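Local coordinates for effector protein B, substrate of the Dot/Icm secretion system (Legionella drancourtii, PDB 4JVS) that probably acts, through the GAP domain seen here, as a bacterial effector that stimulates GTP hydrolysis by a small GTPase of the host, at residues V58-L63 / L176-Q181; H92-A97 / T146-H151; D278-D283 / E294-I299. One frame throughout, in Å; residues are numbered along the deposited sequence.

Interaction 1: V58-L63 / L176-Q181; sequences VNFGQL and LIQNGQ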
loop_
_atom_site.group_PDB
_atom_site.type_symbol
_atom_site.label_atom_id
_atom_site.label_comp_id
_atom_site.label_asym_id
_atom_site.label_seq_id
_atom_site.Cartn_x
_atom_site.Cartn_y
_atom_site.Cartn_z
ATOM N N VAL A 58 22.667 7.983 1.899
ATOM C CA VAL A 58 21.761 6.845 1.839
ATOM C C VAL A 58 21.107 6.763 0.452
ATOM O O VAL A 58 20.474 7.711 -0.005
ATOM C CB VAL A 58 20.686 6.915 2.968
ATOM C CG1 VAL A 58 19.715 5.745 2.887
ATOM C CG2 VAL A 58 21.349 6.932 4.331
ATOM N N ASN A 59 21.283 5.631 -0.218
ATOM C CA ASN A 59 20.607 5.377 -1.478
ATOM C C ASN A 59 19.325 4.591 -1.242
ATOM O O ASN A 59 19.362 3.383 -1.002
ATOM C CB ASN A 59 21.524 4.613 -2.429
ATOM C CG ASN A 59 20.894 4.367 -3.790
ATOM O OD1 ASN A 59 19.675 4.289 -3.935
ATOM N ND2 ASN A 59 21.733 4.223 -4.800
ATOM N N PHE A 60 18.192 5.275 -1.354
ATOM C CA PHE A 60 16.911 4.679 -1.010
ATOM C C PHE A 60 16.528 3.468 -1.863
ATOM O O PHE A 60 15.965 2.501 -1.341
ATOM C CB PHE A 60 15.814 5.739 -0.951
ATOM C CG PHE A 60 15.924 6.627 0.248
ATOM C CD1 PHE A 60 15.552 6.169 1.495
ATOM C CD2 PHE A 60 16.431 7.900 0.141
ATOM C CE1 PHE A 60 15.669 6.984 2.611
ATOM C CE2 PHE A 60 16.550 8.710 1.247
ATOM C CZ PHE A 60 16.176 8.252 2.481
ATOM N N GLY A 61 16.868 3.505 -3.150
ATOM C CA GLY A 61 16.748 2.342 -4.017
ATOM C C GLY A 61 17.540 1.131 -3.530
ATOM O O GLY A 61 17.034 0.002 -3.538
ATOM N N GLN A 62 18.778 1.347 -3.091
ATOM C CA GLN A 62 19.570 0.244 -2.544
ATOM C C GLN A 62 19.048 -0.194 -1.172
ATOM O O GLN A 62 19.129 -1.367 -0.816
ATOM C CB GLN A 62 21.059 0.607 -2.453
ATOM C CG GLN A 62 21.670 1.177 -3.740
ATOM C CD GLN A 62 21.796 0.163 -4.871
ATOM O OE1 GLN A 62 22.451 -0.876 -4.725
ATOM N NE2 GLN A 62 21.182 0.473 -6.017
ATOM N N LEU A 63 18.518 0.748 -0.397
ATOM C CA LEU A 63 17.981 0.412 0.907
ATOM C C LEU A 63 16.771 -0.486 0.709
ATOM O O LEU A 63 16.575 -1.446 1.455
ATOM C CB LEU A 63 17.581 1.668 1.671
ATOM C CG LEU A 63 17.888 1.703 3.175
ATOM C CD1 LEU A 63 17.028 2.736 3.879
ATOM C CD2 LEU A 63 17.697 0.354 3.788
ATOM N N LEU A 176 11.662 10.773 4.746
ATOM C CA LEU A 176 11.074 11.987 5.315
ATOM C C LEU A 176 12.143 12.974 5.799
ATOM O O LEU A 176 12.119 14.149 5.449
ATOM C CB LEU A 176 10.101 11.648 6.457
ATOM C CG LEU A 176 8.711 11.145 6.049
ATOM C CD1 LEU A 176 7.880 10.760 7.247
ATOM C CD2 LEU A 176 7.983 12.191 5.238
ATOM N N ILE A 177 13.052 12.479 6.597
ATOM C CA ILE A 177 14.127 13.256 7.136
ATOM C C ILE A 177 14.993 13.759 6.039
ATOM O O ILE A 177 15.468 14.841 6.097
ATOM C CB ILE A 177 14.948 12.441 8.109
ATOM C CG1 ILE A 177 14.342 12.566 9.492
ATOM C CG2 ILE A 177 16.354 12.949 8.134
ATOM C CD1 ILE A 177 14.562 11.375 10.366
ATOM N N GLN A 178 15.165 12.965 5.016
ATOM C CA GLN A 178 15.969 13.321 3.882
ATOM C C GLN A 178 15.388 14.481 3.145
ATOM O O GLN A 178 16.024 15.014 2.285
ATOM C CB GLN A 178 16.120 12.154 2.934
ATOM C CG GLN A 178 16.548 12.533 1.538
ATOM C CD GLN A 178 18.029 12.590 1.401
ATOM O OE1 GLN A 178 18.671 13.427 1.996
ATOM N NE2 GLN A 178 18.580 11.698 0.625
ATOM N N ASN A 179 14.200 14.882 3.542
ATOM C CA ASN A 179 13.604 16.087 3.040
ATOM C C ASN A 179 13.446 17.271 3.979
ATOM O O ASN A 179 12.469 17.400 4.651
ATOM C CB ASN A 179 12.268 15.799 2.414
ATOM C CG ASN A 179 12.379 15.025 1.140
ATOM O OD1 ASN A 179 13.144 15.343 0.265
ATOM N ND2 ASN A 179 11.586 14.003 1.031
ATOM N N GLY A 180 14.489 18.086 4.051
ATOM C CA GLY A 180 14.392 19.436 3.591
ATOM C C GLY A 180 13.291 20.227 4.245
ATOM O O GLY A 180 13.258 20.505 5.429
ATOM N N GLN A 181 12.348 20.451 3.349
ATOM C CA GLN A 181 11.290 21.421 3.328
ATOM C C GLN A 181 10.143 21.312 4.305
ATOM O O GLN A 181 9.027 21.039 3.912
ATOM C CB GLN A 181 10.688 21.338 1.942
ATOM C CG GLN A 181 10.308 19.967 1.511
ATOM C CD GLN A 181 10.300 19.815 0.039
ATOM O OE1 GLN A 181 11.301 20.005 -0.608
ATOM N NE2 GLN A 181 9.173 19.460 -0.499
#
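Phe60, in the opening turn of helix 60-80, meets Gln178, in the segment that follows on from helix 156-177, and the two backbones come nearest where the CA atoms of Val58 and Gln178 lie 8.9 Å apart. The interval is bridged by side chains, Phe60 from one side and Gln178 from the other. Gln178 has its CG anti to the backbone N (chi1 161°), and the bend at chi2 lays CB, CG and the amide along the CE2-CZ side of the Phe60 ring. The CG of Gln178 stands 3.8 Å from CE2 of Phe60, and its CB is 3.9 Å from CZ of the same ring. The amide nitrogen NE2 lies 3.7 Å from CE2 of Phe60, at the edge of the ring and near its plane, while the amide and ring planes are turned 65° against each other. The contact is therefore a van der Waals one at the ring's rim. The amide's other end, OE1, has a weak hydrogen bond to Thr55 OG1. One face of the Phe60 ring carries Val58 CG1, displaced toward the rim, and the ring also touches Leu133, Leu174 and Arg175. Asn59, at the N-cap position of helix 60-80, accepts through OD1 from Gln62 N at 3.2 Å; the donor sits above the carbonyl plane, 70° out of it. Leu63 N bonds to Asn59 O at 2.8 Å, beginning the helical pattern. Beyond the contact, Leu176 packs on an aromatic side chain of the chain of another protein. The arrangement is an asparagine N-cap beginning one helix beside the chain leading out of helix 156-177, within the largely helical N-terminal subdomain of the LepB GAP domain.

Interaction 2: H92-A97 / T146-H151; sequences HNFFTA and TDYCRH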
loop_
_atom_site.group_PDB
_atom_site.type_symbol
_atom_site.label_atom_id
_atom_site.label_comp_id
_atom_site.label_asym_id
_atom_site.label_seq_id
_atom_site.Cartn_x
_atom_site.Cartn_y
_atom_site.Cartn_z
ATOM N N HIS A 92 -5.782 -23.848 -1.268
ATOM C CA HIS A 92 -6.043 -22.451 -0.913
ATOM C C HIS A 92 -5.292 -22.004 0.340
ATOM O O HIS A 92 -5.067 -22.793 1.264
ATOM C CB HIS A 92 -7.560 -22.151 -0.806
ATOM C CG HIS A 92 -8.252 -22.842 0.334
ATOM N ND1 HIS A 92 -8.463 -22.237 1.557
ATOM C CD2 HIS A 92 -8.792 -24.083 0.432
ATOM C CE1 HIS A 92 -9.095 -23.077 2.360
ATOM N NE2 HIS A 92 -9.308 -24.203 1.702
ATOM N N ASN A 93 -4.888 -20.735 0.346
ATOM C CA ASN A 93 -4.291 -20.129 1.525
ATOM C C ASN A 93 -5.347 -19.954 2.596
ATOM O O ASN A 93 -6.533 -20.176 2.354
ATOM C CB ASN A 93 -3.655 -18.777 1.203
ATOM C CG ASN A 93 -4.596 -17.850 0.463
ATOM O OD1 ASN A 93 -5.587 -17.376 1.011
ATOM N ND2 ASN A 93 -4.280 -17.579 -0.793
ATOM N N PHE A 94 -4.923 -19.532 3.779
ATOM C CA PHE A 94 -5.856 -19.465 4.882
ATOM C C PHE A 94 -6.690 -18.185 4.929
ATOM O O PHE A 94 -7.397 -17.943 5.915
ATOM C CB PHE A 94 -5.171 -19.776 6.218
ATOM C CG PHE A 94 -3.927 -18.963 6.503
ATOM C CD1 PHE A 94 -3.940 -17.572 6.440
ATOM C CD2 PHE A 94 -2.755 -19.598 6.902
ATOM C CE1 PHE A 94 -2.790 -16.831 6.731
ATOM C CE2 PHE A 94 -1.604 -18.867 7.202
ATOM C CZ PHE A 94 -1.621 -17.479 7.122
ATOM N N PHE A 95 -6.622 -17.378 3.867
ATOM C CA PHE A 95 -7.380 -16.117 3.806
ATOM C C PHE A 95 -8.793 -16.302 3.277
ATOM O O PHE A 95 -9.628 -15.409 3.413
ATOM C CB PHE A 95 -6.670 -15.080 2.937
ATOM C CG PHE A 95 -5.342 -14.643 3.471
ATOM C CD1 PHE A 95 -5.263 -13.799 4.565
ATOM C CD2 PHE A 95 -4.172 -15.066 2.874
ATOM C CE1 PHE A 95 -4.044 -13.393 5.051
ATOM C CE2 PHE A 95 -2.954 -14.657 3.354
ATOM C CZ PHE A 95 -2.887 -13.822 4.443
ATOM N N THR A 96 -9.036 -17.464 2.673
ATOM C CA THR A 96 -10.299 -17.798 2.002
ATOM C C THR A 96 -11.553 -17.513 2.847
ATOM O O THR A 96 -12.568 -17.025 2.332
ATOM C CB THR A 96 -10.266 -19.268 1.485
ATOM O OG1 THR A 96 -9.579 -19.308 0.226
ATOM C CG2 THR A 96 -11.671 -19.857 1.317
ATOM N N ALA A 97 -11.456 -17.784 4.147
ATOM C CA ALA A 97 -12.540 -17.512 5.089
ATOM C C ALA A 97 -12.934 -16.029 5.166
ATOM O O ALA A 97 -14.025 -15.691 5.636
ATOM C CB ALA A 97 -12.162 -18.020 6.465
ATOM N N THR A 146 -5.915 -7.759 6.314
ATOM C CA THR A 146 -6.286 -6.956 7.467
ATOM C C THR A 146 -7.223 -7.739 8.384
ATOM O O THR A 146 -7.041 -7.747 9.608
ATOM C CB THR A 146 -6.943 -5.631 7.031
ATOM O OG1 THR A 146 -5.957 -4.786 6.420
ATOM C CG2 THR A 146 -7.569 -4.916 8.213
ATOM N N ASP A 147 -8.199 -8.418 7.783
ATOM C CA ASP A 147 -9.193 -9.164 8.542
ATOM C C ASP A 147 -8.557 -10.283 9.343
ATOM O O ASP A 147 -8.911 -10.500 10.496
ATOM C CB ASP A 147 -10.269 -9.728 7.618
ATOM C CG ASP A 147 -11.322 -8.700 7.262
ATOM O OD1 ASP A 147 -11.439 -7.698 8.007
ATOM O OD2 ASP A 147 -12.028 -8.895 6.246
ATOM N N TYR A 148 -7.619 -10.991 8.719
ATOM C CA TYR A 148 -6.846 -12.019 9.392
ATOM C C TYR A 148 -6.115 -11.448 10.617
ATOM O O TYR A 148 -6.248 -11.962 11.726
ATOM C CB TYR A 148 -5.862 -12.681 8.418
ATOM C CG TYR A 148 -5.184 -13.910 8.990
ATOM C CD1 TYR A 148 -5.663 -15.179 8.717
ATOM C CD2 TYR A 148 -4.077 -13.795 9.833
ATOM C CE1 TYR A 148 -5.058 -16.298 9.256
ATOM C CE2 TYR A 148 -3.467 -14.913 10.376
ATOM C CZ TYR A 148 -3.959 -16.159 10.082
ATOM O OH TYR A 148 -3.347 -17.270 10.609
ATOM N N CYS A 149 -5.363 -10.372 10.427
ATOM C CA CYS A 149 -4.593 -9.795 11.524
ATOM C C CYS A 149 -5.477 -9.340 12.697
ATOM O O CYS A 149 -4.989 -9.157 13.819
ATOM C CB CYS A 149 -3.732 -8.634 11.018
ATOM S SG CYS A 149 -2.516 -9.079 9.783
ATOM N N ARG A 150 -6.776 -9.200 12.449
ATOM C CA ARG A 150 -7.698 -8.757 13.485
ATOM C C ARG A 150 -8.172 -9.953 14.325
ATOM O O ARG A 150 -8.120 -9.924 15.558
ATOM C CB ARG A 150 -8.856 -7.977 12.857
ATOM C CG ARG A 150 -9.691 -7.172 13.836
ATOM C CD ARG A 150 -10.953 -6.618 13.184
ATOM N NE ARG A 150 -10.679 -5.568 12.214
ATOM C CZ ARG A 150 -10.963 -5.660 10.921
ATOM N NH1 ARG A 150 -11.535 -6.757 10.446
ATOM N NH2 ARG A 150 -10.681 -4.650 10.106
ATOM N N HIS A 151 -8.592 -11.022 13.658
ATOM C CA HIS A 151 -8.979 -12.231 14.377
ATOM C C HIS A 151 -7.780 -12.913 15.006
ATOM O O HIS A 151 -7.911 -13.506 16.063
ATOM C CB HIS A 151 -9.717 -13.220 13.478
ATOM C CG HIS A 151 -11.062 -12.752 13.039
ATOM N ND1 HIS A 151 -11.246 -11.581 12.324
ATOM C CD2 HIS A 151 -12.294 -13.293 13.186
ATOM C CE1 HIS A 151 -12.528 -11.426 12.059
ATOM N NE2 HIS A 151 -13.188 -12.451 12.570
#
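Phe94 and Tyr148 are brought together by unlike first torsions: in Phe94, CG sits between the backbone N and the carbonyl carbon (chi1 52°), whereas in Tyr148 it swings anti to the backbone N (chi1 -171°), carrying the phenol out from helix 142-151 toward the loop. The two rings lie nearly parallel, their planes 21° apart and their centroids separated by 4.5 Å, but they are slid so far that they barely overlap. Phe94 CD1 approaches Tyr148 CE1 to 3.3 Å, and the phenol OH projects over the rim of the Phe94 ring. Phe95 meets the root of the tyrosine side chain, its CE1 3.9 Å from Tyr148 CB, with the two rings oblique to each other. Together the three form an aromatic cluster on a type I beta turn, Asn93 to Thr96, which is also an Asx turn: Asn93 OD1 accepts from Phe95 N at 3.0 Å, in the carbonyl plane and on a lone pair. Asn93 ND2 in turn bonds to Tyr116 O and Tyr141 OH, and Phe94 N links the turn to Glu118 OE2 of helix 118-124. Trp157 of helix 156-177 extends the cluster, meeting Phe95 edge-to-face and also contacting the Tyr148 ring.

Interaction 3: D278-D283 / E294-I299; sequences DSLNGD and EKRNKI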
loop_
_atom_site.group_PDB
_atom_site.type_symbol
_atom_site.label_atom_id
_atom_site.label_comp_id
_atom_site.label_asym_id
_atom_site.label_seq_id
_atom_site.Cartn_x
_atom_site.Cartn_y
_atom_site.Cartn_z
ATOM N N ASP A 278 -7.865 -12.026 -24.407
ATOM C CA ASP A 278 -8.748 -10.866 -24.429
ATOM C C ASP A 278 -8.746 -10.096 -23.101
ATOM O O ASP A 278 -9.281 -8.982 -23.010
ATOM C CB ASP A 278 -10.159 -11.215 -24.944
ATOM C CG ASP A 278 -10.902 -12.163 -24.037
ATOM O OD1 ASP A 278 -10.951 -11.922 -22.809
ATOM O OD2 ASP A 278 -11.454 -13.147 -24.562
ATOM N N SER A 279 -8.129 -10.688 -22.081
ATOM C CA SER A 279 -7.844 -9.956 -20.853
ATOM C C SER A 279 -6.549 -9.162 -21.003
ATOM O O SER A 279 -6.459 -8.023 -20.554
ATOM C CB SER A 279 -7.767 -10.896 -19.655
ATOM O OG SER A 279 -8.891 -10.722 -18.809
ATOM N N LEU A 280 -5.549 -9.762 -21.640
ATOM C CA LEU A 280 -4.316 -9.052 -21.957
ATOM C C LEU A 280 -4.610 -7.836 -22.825
ATOM O O LEU A 280 -3.941 -6.810 -22.716
ATOM C CB LEU A 280 -3.346 -9.967 -22.701
ATOM C CG LEU A 280 -2.576 -10.996 -21.885
ATOM C CD1 LEU A 280 -2.051 -12.091 -22.799
ATOM C CD2 LEU A 280 -1.435 -10.325 -21.174
ATOM N N ASN A 281 -5.614 -7.971 -23.691
ATOM C CA ASN A 281 -6.037 -6.896 -24.584
ATOM C C ASN A 281 -7.121 -6.015 -23.966
ATOM O O ASN A 281 -7.924 -5.405 -24.678
ATOM C CB ASN A 281 -6.539 -7.475 -25.907
ATOM C CG ASN A 281 -5.430 -8.126 -26.725
ATOM O OD1 ASN A 281 -5.550 -9.278 -27.142
ATOM N ND2 ASN A 281 -4.352 -7.383 -26.969
ATOM N N GLY A 282 -7.140 -5.966 -22.637
ATOM C CA GLY A 282 -8.082 -5.142 -21.904
ATOM C C GLY A 282 -7.396 -3.900 -21.382
ATOM O O GLY A 282 -6.420 -3.438 -21.971
ATOM N N ASP A 283 -7.834 -3.424 -20.236
ATOM C CA ASP A 283 -7.375 -2.182 -19.664
ATOM C C ASP A 283 -7.130 -2.369 -18.195
ATOM O O ASP A 283 -6.745 -1.463 -17.505
ATOM C CB ASP A 283 -8.474 -1.146 -19.802
ATOM C CG ASP A 283 -8.684 -0.707 -21.211
ATOM O OD1 ASP A 283 -7.696 -0.365 -21.871
ATOM O OD2 ASP A 283 -9.841 -0.691 -21.660
ATOM N N GLU A 294 6.659 -5.953 -21.190
ATOM C CA GLU A 294 7.560 -7.025 -21.480
ATOM C C GLU A 294 6.987 -8.393 -21.173
ATOM O O GLU A 294 7.212 -9.315 -21.900
ATOM C CB GLU A 294 8.877 -6.790 -20.762
ATOM C CG GLU A 294 9.556 -5.474 -21.085
ATOM C CD GLU A 294 9.078 -4.270 -20.243
ATOM O OE1 GLU A 294 7.860 -4.072 -20.102
ATOM O OE2 GLU A 294 9.928 -3.526 -19.720
ATOM N N LYS A 295 6.241 -8.504 -20.088
ATOM C CA LYS A 295 5.567 -9.740 -19.689
ATOM C C LYS A 295 4.514 -10.148 -20.700
ATOM O O LYS A 295 4.397 -11.323 -21.041
ATOM C CB LYS A 295 4.928 -9.608 -18.307
ATOM C CG LYS A 295 5.929 -9.536 -17.189
ATOM C CD LYS A 295 5.308 -9.896 -15.851
ATOM C CE LYS A 295 6.319 -9.718 -14.726
ATOM N NZ LYS A 295 5.768 -10.072 -13.398
ATOM N N ARG A 296 3.752 -9.208 -21.179
ATOM C CA ARG A 296 2.803 -9.523 -22.203
ATOM C C ARG A 296 3.494 -10.108 -23.413
ATOM O O ARG A 296 2.994 -11.015 -24.035
ATOM C CB ARG A 296 2.050 -8.266 -22.568
ATOM C CG ARG A 296 0.797 -8.473 -23.316
ATOM C CD ARG A 296 0.160 -7.180 -23.625
ATOM N NE ARG A 296 -0.361 -6.574 -22.415
ATOM C CZ ARG A 296 -0.015 -5.391 -21.912
ATOM N NH1 ARG A 296 0.883 -4.613 -22.504
ATOM N NH2 ARG A 296 -0.600 -4.986 -20.795
ATOM N N ASN A 297 4.662 -9.582 -23.731
ATOM C CA ASN A 297 5.466 -10.113 -24.830
ATOM C C ASN A 297 5.934 -11.551 -24.618
ATOM O O ASN A 297 5.808 -12.379 -25.518
ATOM C CB ASN A 297 6.656 -9.201 -25.131
ATOM C CG ASN A 297 6.232 -7.899 -25.779
ATOM O OD1 ASN A 297 5.162 -7.826 -26.382
ATOM N ND2 ASN A 297 7.063 -6.862 -25.656
ATOM N N LYS A 298 6.476 -11.830 -23.431
ATOM C CA LYS A 298 6.877 -13.179 -23.020
ATOM C C LYS A 298 5.725 -14.170 -23.163
ATOM O O LYS A 298 5.882 -15.243 -23.721
ATOM C CB LYS A 298 7.344 -13.159 -21.564
ATOM C CG LYS A 298 8.824 -13.443 -21.343
ATOM C CD LYS A 298 9.112 -14.932 -21.174
ATOM C CE LYS A 298 10.571 -15.189 -20.756
ATOM N NZ LYS A 298 10.869 -14.841 -19.328
ATOM N N ILE A 299 4.564 -13.794 -22.645
ATOM C CA ILE A 299 3.389 -14.652 -22.665
ATOM C C ILE A 299 2.984 -15.027 -24.091
ATOM O O ILE A 299 2.674 -16.180 -24.369
ATOM C CB ILE A 299 2.216 -13.972 -21.931
ATOM C CG1 ILE A 299 2.475 -13.958 -20.422
ATOM C CG2 ILE A 299 0.904 -14.662 -22.251
ATOM C CD1 ILE A 299 1.527 -13.073 -19.656
#
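Leu280 spreads its two methyl groups over two residues three apart on helix 292-306, Arg296 and Ile299. CD2 of Leu280 lies 3.6 Å from CG of Arg296, touching the aliphatic part of the arginine, while CD1 of Leu280 reaches CG2 of Ile299 at 4.0 Å. The Leu280 and Arg296 side chains slide past each other in opposite directions. Their CA atoms, 7.1 Å apart, mark where the segments come nearest. Arg296 runs out extended from its backbone and bends only at chi3 (-70°), a turn that carries its NE to 3.6 Å from Leu280 O, with the oxygen placed obliquely to the guanidinium. Ile299, one turn further along, meets the leucine with the branch that stands anti to its backbone N. Leu280 is the last residue of helix 271-280, and just beyond it the chain turns with Gly282 N bonded to Ser279 O at 3.0 Å. Helix 243-253 backs both sides of the contact: Phe251 touches Leu280 and Ile299, and Cys250 also packs on Ile299. Ser279 OG bonds to Asp244 OD1 and Lys295 NZ to Phe251 O, both on helix 243-253; Lys295 NZ also bonds to Asn255 OD1, just beyond it. Helices 243-253, 271-280 and 292-306 of the C-terminal subdomain meet here, with Leu280 touching the other two. Chemically, dispersion between hydrocarbon groups carries most of the contact. The guanidinium near a carbonyl at a helix C-terminus probably adds a modest electrostatic attraction, one that would not depend on a precisely directed bond.

How the interactions relate
The three contacts do not touch. Interactions 1 and 2 both belong to the N-terminal subdomain, on opposite sides of the chain's centre, with their own centres 34 Å apart; interaction 2 falls within the span of chain that interaction 1 brings together, and its helix 142-151 is followed by helix 156-177, which leads into interaction 1. Interaction 3 follows later, in the C-terminal subdomain, its centre 35 Å from that of interaction 1 and 30 Å from that of interaction 2. Residues of interactions 1 and 2 come within reach of the chain of another protein; the crystal also holds GDP and aluminium fluoride, consistent with a GAP domain caught with a GTPase in a transition-state-like complex.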